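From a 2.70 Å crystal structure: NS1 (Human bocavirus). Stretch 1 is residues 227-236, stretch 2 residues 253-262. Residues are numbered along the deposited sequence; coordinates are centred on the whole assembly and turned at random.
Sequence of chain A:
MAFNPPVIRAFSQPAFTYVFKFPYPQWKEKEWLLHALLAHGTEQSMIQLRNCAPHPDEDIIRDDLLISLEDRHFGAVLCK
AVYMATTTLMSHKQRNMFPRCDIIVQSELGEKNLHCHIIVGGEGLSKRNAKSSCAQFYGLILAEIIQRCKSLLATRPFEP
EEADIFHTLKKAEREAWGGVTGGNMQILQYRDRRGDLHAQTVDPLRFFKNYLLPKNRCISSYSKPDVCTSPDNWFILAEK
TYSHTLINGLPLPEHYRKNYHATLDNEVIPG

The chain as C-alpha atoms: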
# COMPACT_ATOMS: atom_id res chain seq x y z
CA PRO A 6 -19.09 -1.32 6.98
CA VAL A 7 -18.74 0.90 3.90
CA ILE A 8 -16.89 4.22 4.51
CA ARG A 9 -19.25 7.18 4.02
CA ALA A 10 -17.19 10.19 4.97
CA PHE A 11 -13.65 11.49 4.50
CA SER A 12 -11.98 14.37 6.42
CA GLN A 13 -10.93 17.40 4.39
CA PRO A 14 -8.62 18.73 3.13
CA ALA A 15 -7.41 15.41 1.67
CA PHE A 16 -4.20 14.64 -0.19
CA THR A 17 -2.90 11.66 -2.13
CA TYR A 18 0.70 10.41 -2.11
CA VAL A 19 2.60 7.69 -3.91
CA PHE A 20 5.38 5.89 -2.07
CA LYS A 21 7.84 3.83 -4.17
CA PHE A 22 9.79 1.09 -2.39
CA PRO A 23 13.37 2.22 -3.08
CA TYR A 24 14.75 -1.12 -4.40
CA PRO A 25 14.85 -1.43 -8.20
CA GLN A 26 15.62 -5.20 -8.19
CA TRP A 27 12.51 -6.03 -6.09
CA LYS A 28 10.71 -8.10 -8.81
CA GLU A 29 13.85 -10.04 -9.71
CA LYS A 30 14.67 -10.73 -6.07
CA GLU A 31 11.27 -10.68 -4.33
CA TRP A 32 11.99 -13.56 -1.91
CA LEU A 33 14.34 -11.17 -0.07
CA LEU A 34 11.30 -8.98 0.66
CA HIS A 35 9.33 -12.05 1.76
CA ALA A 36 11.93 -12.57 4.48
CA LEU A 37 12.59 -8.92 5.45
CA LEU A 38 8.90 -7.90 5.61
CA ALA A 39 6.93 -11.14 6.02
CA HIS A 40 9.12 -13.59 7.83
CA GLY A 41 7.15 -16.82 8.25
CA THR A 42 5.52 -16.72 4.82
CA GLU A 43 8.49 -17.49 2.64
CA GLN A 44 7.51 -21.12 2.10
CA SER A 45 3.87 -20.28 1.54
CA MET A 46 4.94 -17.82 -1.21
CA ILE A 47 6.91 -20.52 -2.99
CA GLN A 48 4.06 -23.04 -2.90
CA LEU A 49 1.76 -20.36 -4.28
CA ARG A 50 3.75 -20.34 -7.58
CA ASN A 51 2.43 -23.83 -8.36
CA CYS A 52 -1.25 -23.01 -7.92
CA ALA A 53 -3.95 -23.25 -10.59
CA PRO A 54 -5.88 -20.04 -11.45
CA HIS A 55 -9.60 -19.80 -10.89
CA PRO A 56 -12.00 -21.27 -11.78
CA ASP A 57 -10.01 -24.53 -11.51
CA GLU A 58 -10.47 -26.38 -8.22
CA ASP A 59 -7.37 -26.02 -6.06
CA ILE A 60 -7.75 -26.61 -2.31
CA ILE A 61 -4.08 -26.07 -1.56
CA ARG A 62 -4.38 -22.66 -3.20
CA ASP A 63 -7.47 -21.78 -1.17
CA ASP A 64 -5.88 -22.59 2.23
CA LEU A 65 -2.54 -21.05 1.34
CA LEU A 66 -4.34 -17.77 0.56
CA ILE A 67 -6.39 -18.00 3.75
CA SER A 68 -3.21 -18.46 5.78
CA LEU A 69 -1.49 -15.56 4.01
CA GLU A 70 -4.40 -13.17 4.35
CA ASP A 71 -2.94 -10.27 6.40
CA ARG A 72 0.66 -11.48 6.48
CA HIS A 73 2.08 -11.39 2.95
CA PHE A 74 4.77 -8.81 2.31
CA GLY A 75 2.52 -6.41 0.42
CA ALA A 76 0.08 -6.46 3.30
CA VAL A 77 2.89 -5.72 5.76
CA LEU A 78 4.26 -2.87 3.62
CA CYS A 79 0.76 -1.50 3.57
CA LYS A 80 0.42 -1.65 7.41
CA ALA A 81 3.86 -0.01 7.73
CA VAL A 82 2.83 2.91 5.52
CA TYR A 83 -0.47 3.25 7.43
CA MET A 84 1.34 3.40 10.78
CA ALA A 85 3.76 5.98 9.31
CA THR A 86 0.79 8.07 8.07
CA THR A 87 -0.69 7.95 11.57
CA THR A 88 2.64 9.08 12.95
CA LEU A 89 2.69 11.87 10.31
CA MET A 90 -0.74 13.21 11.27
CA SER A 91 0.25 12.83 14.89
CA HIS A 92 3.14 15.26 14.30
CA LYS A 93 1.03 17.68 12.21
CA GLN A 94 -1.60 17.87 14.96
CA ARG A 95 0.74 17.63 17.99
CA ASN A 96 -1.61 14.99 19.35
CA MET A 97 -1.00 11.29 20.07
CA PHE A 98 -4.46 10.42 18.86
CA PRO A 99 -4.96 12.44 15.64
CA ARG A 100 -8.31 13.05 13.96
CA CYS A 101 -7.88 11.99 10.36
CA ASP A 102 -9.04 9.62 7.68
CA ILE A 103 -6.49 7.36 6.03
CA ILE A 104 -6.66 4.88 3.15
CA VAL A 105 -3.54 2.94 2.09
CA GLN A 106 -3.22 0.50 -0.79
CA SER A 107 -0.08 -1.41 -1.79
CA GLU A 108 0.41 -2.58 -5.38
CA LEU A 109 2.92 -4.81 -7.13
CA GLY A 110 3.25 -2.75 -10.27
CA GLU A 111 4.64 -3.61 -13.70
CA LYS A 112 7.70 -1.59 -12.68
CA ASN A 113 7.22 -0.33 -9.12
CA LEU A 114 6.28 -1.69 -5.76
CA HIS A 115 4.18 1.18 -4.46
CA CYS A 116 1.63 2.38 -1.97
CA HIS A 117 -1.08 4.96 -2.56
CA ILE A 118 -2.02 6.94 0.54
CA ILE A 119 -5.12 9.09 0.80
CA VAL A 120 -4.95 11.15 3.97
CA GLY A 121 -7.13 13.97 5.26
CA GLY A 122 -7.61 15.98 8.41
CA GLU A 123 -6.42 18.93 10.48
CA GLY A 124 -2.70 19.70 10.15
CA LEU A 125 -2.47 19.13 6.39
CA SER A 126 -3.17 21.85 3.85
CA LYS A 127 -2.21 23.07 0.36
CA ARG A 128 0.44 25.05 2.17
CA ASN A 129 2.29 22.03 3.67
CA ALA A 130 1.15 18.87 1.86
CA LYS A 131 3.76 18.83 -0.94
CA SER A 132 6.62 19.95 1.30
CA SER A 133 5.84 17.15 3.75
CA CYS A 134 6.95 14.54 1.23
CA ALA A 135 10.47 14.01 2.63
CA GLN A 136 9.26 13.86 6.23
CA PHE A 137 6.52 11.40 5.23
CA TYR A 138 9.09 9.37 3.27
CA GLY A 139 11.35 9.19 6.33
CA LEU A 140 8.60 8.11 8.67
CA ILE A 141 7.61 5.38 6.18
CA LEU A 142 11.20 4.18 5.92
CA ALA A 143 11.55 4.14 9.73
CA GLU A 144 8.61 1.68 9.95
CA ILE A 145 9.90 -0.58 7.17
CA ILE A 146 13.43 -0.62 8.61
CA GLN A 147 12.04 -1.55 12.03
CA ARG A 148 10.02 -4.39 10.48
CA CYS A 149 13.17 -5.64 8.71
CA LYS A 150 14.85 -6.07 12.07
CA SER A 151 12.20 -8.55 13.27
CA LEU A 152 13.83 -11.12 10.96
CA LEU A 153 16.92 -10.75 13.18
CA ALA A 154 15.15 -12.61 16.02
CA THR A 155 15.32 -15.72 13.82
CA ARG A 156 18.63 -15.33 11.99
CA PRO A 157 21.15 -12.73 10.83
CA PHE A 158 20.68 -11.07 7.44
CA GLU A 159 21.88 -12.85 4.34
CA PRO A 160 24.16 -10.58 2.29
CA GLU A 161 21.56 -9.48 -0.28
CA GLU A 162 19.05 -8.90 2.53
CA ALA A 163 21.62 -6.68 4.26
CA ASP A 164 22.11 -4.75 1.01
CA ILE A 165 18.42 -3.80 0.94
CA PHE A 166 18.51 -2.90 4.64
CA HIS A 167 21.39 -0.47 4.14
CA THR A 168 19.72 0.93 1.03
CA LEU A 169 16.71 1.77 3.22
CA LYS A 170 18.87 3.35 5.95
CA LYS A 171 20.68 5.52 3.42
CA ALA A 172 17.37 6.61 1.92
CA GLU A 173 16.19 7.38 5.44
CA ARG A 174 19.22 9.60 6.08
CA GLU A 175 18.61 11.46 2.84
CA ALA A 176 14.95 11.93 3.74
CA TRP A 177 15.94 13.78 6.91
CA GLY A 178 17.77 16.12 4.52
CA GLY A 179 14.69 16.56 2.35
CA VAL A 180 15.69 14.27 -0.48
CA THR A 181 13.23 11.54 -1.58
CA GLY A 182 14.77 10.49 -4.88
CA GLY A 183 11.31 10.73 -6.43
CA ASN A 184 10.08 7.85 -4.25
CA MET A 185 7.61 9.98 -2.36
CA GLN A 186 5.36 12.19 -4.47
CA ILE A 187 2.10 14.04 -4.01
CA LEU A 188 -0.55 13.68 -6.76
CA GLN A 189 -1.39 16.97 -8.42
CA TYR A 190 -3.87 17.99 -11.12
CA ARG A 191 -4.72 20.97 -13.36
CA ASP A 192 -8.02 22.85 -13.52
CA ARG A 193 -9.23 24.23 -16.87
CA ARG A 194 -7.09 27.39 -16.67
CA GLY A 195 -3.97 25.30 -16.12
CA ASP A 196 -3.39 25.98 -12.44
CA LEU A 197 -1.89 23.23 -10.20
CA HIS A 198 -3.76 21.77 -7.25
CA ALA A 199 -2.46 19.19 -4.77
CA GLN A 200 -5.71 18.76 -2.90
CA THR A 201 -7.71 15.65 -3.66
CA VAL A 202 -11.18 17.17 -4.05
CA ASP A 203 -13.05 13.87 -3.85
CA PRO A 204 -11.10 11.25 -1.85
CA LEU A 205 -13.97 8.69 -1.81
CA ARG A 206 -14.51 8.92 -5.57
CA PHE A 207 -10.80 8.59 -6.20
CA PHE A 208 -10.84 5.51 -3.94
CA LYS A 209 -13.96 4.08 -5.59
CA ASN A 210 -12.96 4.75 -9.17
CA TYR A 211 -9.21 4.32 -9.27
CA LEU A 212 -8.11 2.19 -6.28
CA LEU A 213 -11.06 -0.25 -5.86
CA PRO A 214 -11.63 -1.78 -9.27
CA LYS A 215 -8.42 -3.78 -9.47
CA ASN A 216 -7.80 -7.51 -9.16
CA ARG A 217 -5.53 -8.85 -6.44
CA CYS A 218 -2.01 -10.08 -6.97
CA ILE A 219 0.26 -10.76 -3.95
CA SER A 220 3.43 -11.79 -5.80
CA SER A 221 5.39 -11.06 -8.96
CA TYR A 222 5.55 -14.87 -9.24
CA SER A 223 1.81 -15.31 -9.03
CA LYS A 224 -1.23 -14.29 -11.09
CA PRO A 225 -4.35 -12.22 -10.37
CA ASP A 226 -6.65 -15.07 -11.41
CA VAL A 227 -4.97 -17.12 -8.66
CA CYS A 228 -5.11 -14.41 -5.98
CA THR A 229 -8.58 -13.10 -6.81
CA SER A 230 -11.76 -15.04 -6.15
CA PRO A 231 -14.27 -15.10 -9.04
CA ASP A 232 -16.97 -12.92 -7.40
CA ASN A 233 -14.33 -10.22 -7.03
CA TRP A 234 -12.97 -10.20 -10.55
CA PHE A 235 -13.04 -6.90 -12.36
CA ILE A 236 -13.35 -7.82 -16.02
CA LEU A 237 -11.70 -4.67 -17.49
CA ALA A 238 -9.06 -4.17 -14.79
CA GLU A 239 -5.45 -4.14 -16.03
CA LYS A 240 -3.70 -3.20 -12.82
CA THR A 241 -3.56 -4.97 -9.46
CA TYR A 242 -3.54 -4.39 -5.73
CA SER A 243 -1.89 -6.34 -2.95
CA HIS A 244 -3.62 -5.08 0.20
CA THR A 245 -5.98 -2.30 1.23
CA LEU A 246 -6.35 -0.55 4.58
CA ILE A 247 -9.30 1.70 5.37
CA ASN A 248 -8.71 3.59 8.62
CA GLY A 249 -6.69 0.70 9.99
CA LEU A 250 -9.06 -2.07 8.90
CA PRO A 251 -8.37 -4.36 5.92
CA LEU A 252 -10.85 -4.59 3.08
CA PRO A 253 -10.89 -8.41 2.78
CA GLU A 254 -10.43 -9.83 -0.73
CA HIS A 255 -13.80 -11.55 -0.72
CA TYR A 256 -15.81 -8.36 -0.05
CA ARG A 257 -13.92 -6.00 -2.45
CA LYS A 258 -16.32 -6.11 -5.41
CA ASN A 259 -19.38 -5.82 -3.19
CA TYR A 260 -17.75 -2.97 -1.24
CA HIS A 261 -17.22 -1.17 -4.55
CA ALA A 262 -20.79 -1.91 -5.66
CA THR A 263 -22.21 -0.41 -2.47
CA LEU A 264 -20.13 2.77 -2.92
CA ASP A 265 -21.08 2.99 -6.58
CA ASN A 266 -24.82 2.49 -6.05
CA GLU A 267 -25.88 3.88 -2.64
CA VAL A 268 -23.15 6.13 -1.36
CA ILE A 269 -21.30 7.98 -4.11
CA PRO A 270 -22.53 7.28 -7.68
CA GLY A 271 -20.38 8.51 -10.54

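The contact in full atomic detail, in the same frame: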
# COMPACT_ATOMS: atom_id res chain seq x y z
N VAL A 227 -5.20 -16.29 -9.85
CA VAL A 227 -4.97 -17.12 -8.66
C VAL A 227 -5.39 -16.38 -7.38
O VAL A 227 -6.08 -16.94 -6.53
CB VAL A 227 -3.50 -17.59 -8.55
CG1 VAL A 227 -3.25 -18.27 -7.20
CG2 VAL A 227 -3.16 -18.52 -9.68
N CYS A 228 -4.96 -15.13 -7.24
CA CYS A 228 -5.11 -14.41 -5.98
C CYS A 228 -6.47 -13.79 -5.78
O CYS A 228 -6.76 -13.29 -4.70
CB CYS A 228 -4.04 -13.33 -5.85
SG CYS A 228 -2.35 -13.90 -6.06
N THR A 229 -7.26 -13.74 -6.85
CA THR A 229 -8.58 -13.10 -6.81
C THR A 229 -9.66 -14.14 -6.96
O THR A 229 -9.62 -14.96 -7.90
CB THR A 229 -8.76 -12.05 -7.95
OG1 THR A 229 -7.65 -11.13 -7.94
CG2 THR A 229 -10.08 -11.29 -7.84
N SER A 230 -10.62 -14.13 -6.05
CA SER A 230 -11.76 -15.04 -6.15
C SER A 230 -12.77 -14.52 -7.17
O SER A 230 -12.96 -13.32 -7.32
CB SER A 230 -12.39 -15.25 -4.78
OG SER A 230 -12.91 -14.04 -4.27
N PRO A 231 -13.43 -15.44 -7.88
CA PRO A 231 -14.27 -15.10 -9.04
C PRO A 231 -15.31 -14.01 -8.82
O PRO A 231 -15.40 -13.13 -9.66
CB PRO A 231 -14.91 -16.43 -9.38
CG PRO A 231 -13.83 -17.40 -9.02
CD PRO A 231 -13.21 -16.89 -7.78
N ASP A 232 -16.03 -14.01 -7.71
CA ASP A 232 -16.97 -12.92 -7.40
C ASP A 232 -16.33 -11.53 -7.26
O ASP A 232 -17.01 -10.50 -7.22
CB ASP A 232 -17.71 -13.24 -6.11
CG ASP A 232 -18.60 -14.45 -6.24
OD1 ASP A 232 -18.87 -14.87 -7.38
OD2 ASP A 232 -19.01 -14.99 -5.19
N ASN A 233 -15.01 -11.49 -7.19
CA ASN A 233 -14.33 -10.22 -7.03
C ASN A 233 -13.49 -9.83 -8.23
O ASN A 233 -12.64 -8.93 -8.15
CB ASN A 233 -13.50 -10.26 -5.75
CG ASN A 233 -14.37 -10.40 -4.52
OD1 ASN A 233 -14.90 -9.41 -4.02
ND2 ASN A 233 -14.56 -11.64 -4.05
N TRP A 234 -13.75 -10.47 -9.35
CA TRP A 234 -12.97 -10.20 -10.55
C TRP A 234 -13.53 -9.03 -11.32
O TRP A 234 -14.72 -8.97 -11.62
CB TRP A 234 -12.93 -11.42 -11.43
CG TRP A 234 -12.05 -11.25 -12.60
CD1 TRP A 234 -12.42 -10.93 -13.88
CD2 TRP A 234 -10.63 -11.42 -12.62
NE1 TRP A 234 -11.31 -10.91 -14.69
CE2 TRP A 234 -10.20 -11.19 -13.94
CE3 TRP A 234 -9.68 -11.75 -11.64
CZ2 TRP A 234 -8.86 -11.29 -14.30
CZ3 TRP A 234 -8.35 -11.84 -12.01
CH2 TRP A 234 -7.95 -11.62 -13.33
N PHE A 235 -12.66 -8.07 -11.60
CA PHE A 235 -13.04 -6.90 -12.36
C PHE A 235 -12.62 -7.16 -13.79
O PHE A 235 -11.41 -7.19 -14.10
CB PHE A 235 -12.35 -5.66 -11.80
CG PHE A 235 -12.97 -5.13 -10.53
CD1 PHE A 235 -14.06 -4.28 -10.57
CD2 PHE A 235 -12.41 -5.45 -9.29
CE1 PHE A 235 -14.59 -3.75 -9.38
CE2 PHE A 235 -12.95 -4.95 -8.10
CZ PHE A 235 -14.05 -4.10 -8.15
N ILE A 236 -13.60 -7.35 -14.66
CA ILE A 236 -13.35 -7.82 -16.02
C ILE A 236 -12.44 -6.89 -16.85
O ILE A 236 -11.65 -7.37 -17.64
CB ILE A 236 -14.71 -8.16 -16.77
CG1 ILE A 236 -14.48 -9.06 -17.99
CG2 ILE A 236 -15.40 -6.91 -17.22
CD1 ILE A 236 -13.52 -10.23 -17.72
N PRO A 253 -11.24 -7.01 3.10
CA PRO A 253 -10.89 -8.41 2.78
C PRO A 253 -11.20 -8.71 1.32
O PRO A 253 -12.23 -8.25 0.80
CB PRO A 253 -11.81 -9.23 3.71
CG PRO A 253 -12.35 -8.23 4.75
CD PRO A 253 -12.41 -6.91 3.99
N GLU A 254 -10.30 -9.45 0.68
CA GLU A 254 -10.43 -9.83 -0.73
C GLU A 254 -11.84 -10.20 -1.12
O GLU A 254 -12.32 -9.78 -2.16
CB GLU A 254 -9.48 -11.00 -1.08
CG GLU A 254 -9.28 -11.27 -2.57
CD GLU A 254 -10.42 -12.05 -3.24
OE1 GLU A 254 -11.20 -12.73 -2.55
OE2 GLU A 254 -10.54 -12.00 -4.49
N HIS A 255 -12.52 -10.98 -0.28
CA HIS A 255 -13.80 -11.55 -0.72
C HIS A 255 -14.97 -10.56 -0.67
O HIS A 255 -16.03 -10.84 -1.20
CB HIS A 255 -14.12 -12.83 0.06
CG HIS A 255 -14.24 -12.62 1.53
ND1 HIS A 255 -13.15 -12.69 2.39
CD2 HIS A 255 -15.31 -12.32 2.31
CE1 HIS A 255 -13.56 -12.45 3.62
NE2 HIS A 255 -14.86 -12.22 3.60
N TYR A 256 -14.77 -9.39 -0.07
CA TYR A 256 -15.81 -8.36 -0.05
C TYR A 256 -15.53 -7.21 -1.02
O TYR A 256 -16.36 -6.30 -1.12
CB TYR A 256 -15.96 -7.77 1.36
CG TYR A 256 -16.45 -8.71 2.43
CD1 TYR A 256 -17.43 -9.66 2.16
CD2 TYR A 256 -15.91 -8.66 3.72
CE1 TYR A 256 -17.88 -10.53 3.16
CE2 TYR A 256 -16.35 -9.53 4.71
CZ TYR A 256 -17.33 -10.46 4.43
OH TYR A 256 -17.77 -11.31 5.42
N ARG A 257 -14.36 -7.20 -1.68
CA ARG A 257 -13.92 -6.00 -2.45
C ARG A 257 -14.99 -5.57 -3.46
O ARG A 257 -15.47 -4.44 -3.42
CB ARG A 257 -12.50 -6.11 -3.10
CG ARG A 257 -12.08 -4.84 -3.91
CD ARG A 257 -10.67 -4.85 -4.59
NE ARG A 257 -9.66 -4.45 -3.64
CZ ARG A 257 -8.91 -3.35 -3.70
NH1 ARG A 257 -8.97 -2.49 -4.70
NH2 ARG A 257 -8.05 -3.15 -2.73
N LYS A 258 -15.40 -6.48 -4.35
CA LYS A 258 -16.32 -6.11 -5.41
C LYS A 258 -17.66 -5.63 -4.85
O LYS A 258 -18.24 -4.67 -5.37
CB LYS A 258 -16.51 -7.23 -6.42
CG LYS A 258 -17.31 -6.82 -7.62
CD LYS A 258 -16.43 -6.68 -8.84
CE LYS A 258 -16.95 -7.57 -9.96
NZ LYS A 258 -18.31 -7.14 -10.36
N ASN A 259 -18.14 -6.28 -3.80
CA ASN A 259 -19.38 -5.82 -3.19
C ASN A 259 -19.22 -4.46 -2.52
O ASN A 259 -20.09 -3.59 -2.63
CB ASN A 259 -19.94 -6.86 -2.22
CG ASN A 259 -21.29 -6.44 -1.67
OD1 ASN A 259 -21.56 -6.57 -0.48
ND2 ASN A 259 -22.15 -5.92 -2.54
N TYR A 260 -18.09 -4.26 -1.85
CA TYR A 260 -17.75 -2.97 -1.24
C TYR A 260 -17.81 -1.86 -2.28
O TYR A 260 -18.46 -0.84 -2.07
CB TYR A 260 -16.36 -3.03 -0.62
CG TYR A 260 -16.07 -1.97 0.40
CD1 TYR A 260 -15.68 -0.69 0.02
CD2 TYR A 260 -16.12 -2.27 1.76
CE1 TYR A 260 -15.37 0.28 0.96
CE2 TYR A 260 -15.82 -1.32 2.70
CZ TYR A 260 -15.45 -0.04 2.30
OH TYR A 260 -15.16 0.91 3.26
N HIS A 261 -17.16 -2.09 -3.42
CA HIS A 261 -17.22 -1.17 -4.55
C HIS A 261 -18.64 -0.90 -5.07
O HIS A 261 -19.00 0.24 -5.37
CB HIS A 261 -16.38 -1.71 -5.69
CG HIS A 261 -16.46 -0.89 -6.94
ND1 HIS A 261 -17.41 -1.12 -7.91
CD2 HIS A 261 -15.72 0.16 -7.37
CE1 HIS A 261 -17.24 -0.25 -8.89
NE2 HIS A 261 -16.23 0.53 -8.59
N ALA A 262 -19.42 -1.97 -5.17
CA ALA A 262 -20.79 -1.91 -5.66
C ALA A 262 -21.64 -1.03 -4.75
O ALA A 262 -22.41 -0.20 -5.21
CB ALA A 262 -21.39 -3.30 -5.74

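Residues 227-228 finish a helix, and from Thr229 on the chain is loop and turn, with a short 3-10 segment at 231-232. This stretch passes alongside the segment that leads into the helix 257-262 and the first turn of that helix; the backbones come closest where the CA atoms of Asn233 and Lys258 lie 4.8 Å apart. Polar bonds hold one part of the contact and an aromatic ring fills the other.

Lys258 and Phe235 cover the most surface. The lysine's long aliphatic chain lies over one face of the ring, with Lys258 CD 3.6 Å from the Phe235 centroid in a CH-pi contact; the charged NZ is too distant to add more than a weak attraction. The edge of Phe235 points at the face of His261, three residues beyond Lys258 on the same helix, with the ring planes nearly perpendicular.

Asn233 sits at the middle. Its carboxamide, with an acceptor and a donor side by side, can serve an N-H and a carbonyl of the same backbone segment: Asn233 OD1 accepts a hydrogen bond from Lys258 N (3.0 Å), while Asn233 ND2 donates a weak one to His255 O (3.3 Å). Asn233 ND2 also donates to Ser230 OG at 2.9 Å, which ties the amide to its own loop. Ser230 in turn meets Glu254, whose carboxylate has two acceptors for two donors: Ser230 N to Glu254 OE2 (2.6 Å) and Ser230 OG to Glu254 OE1 (2.8 Å).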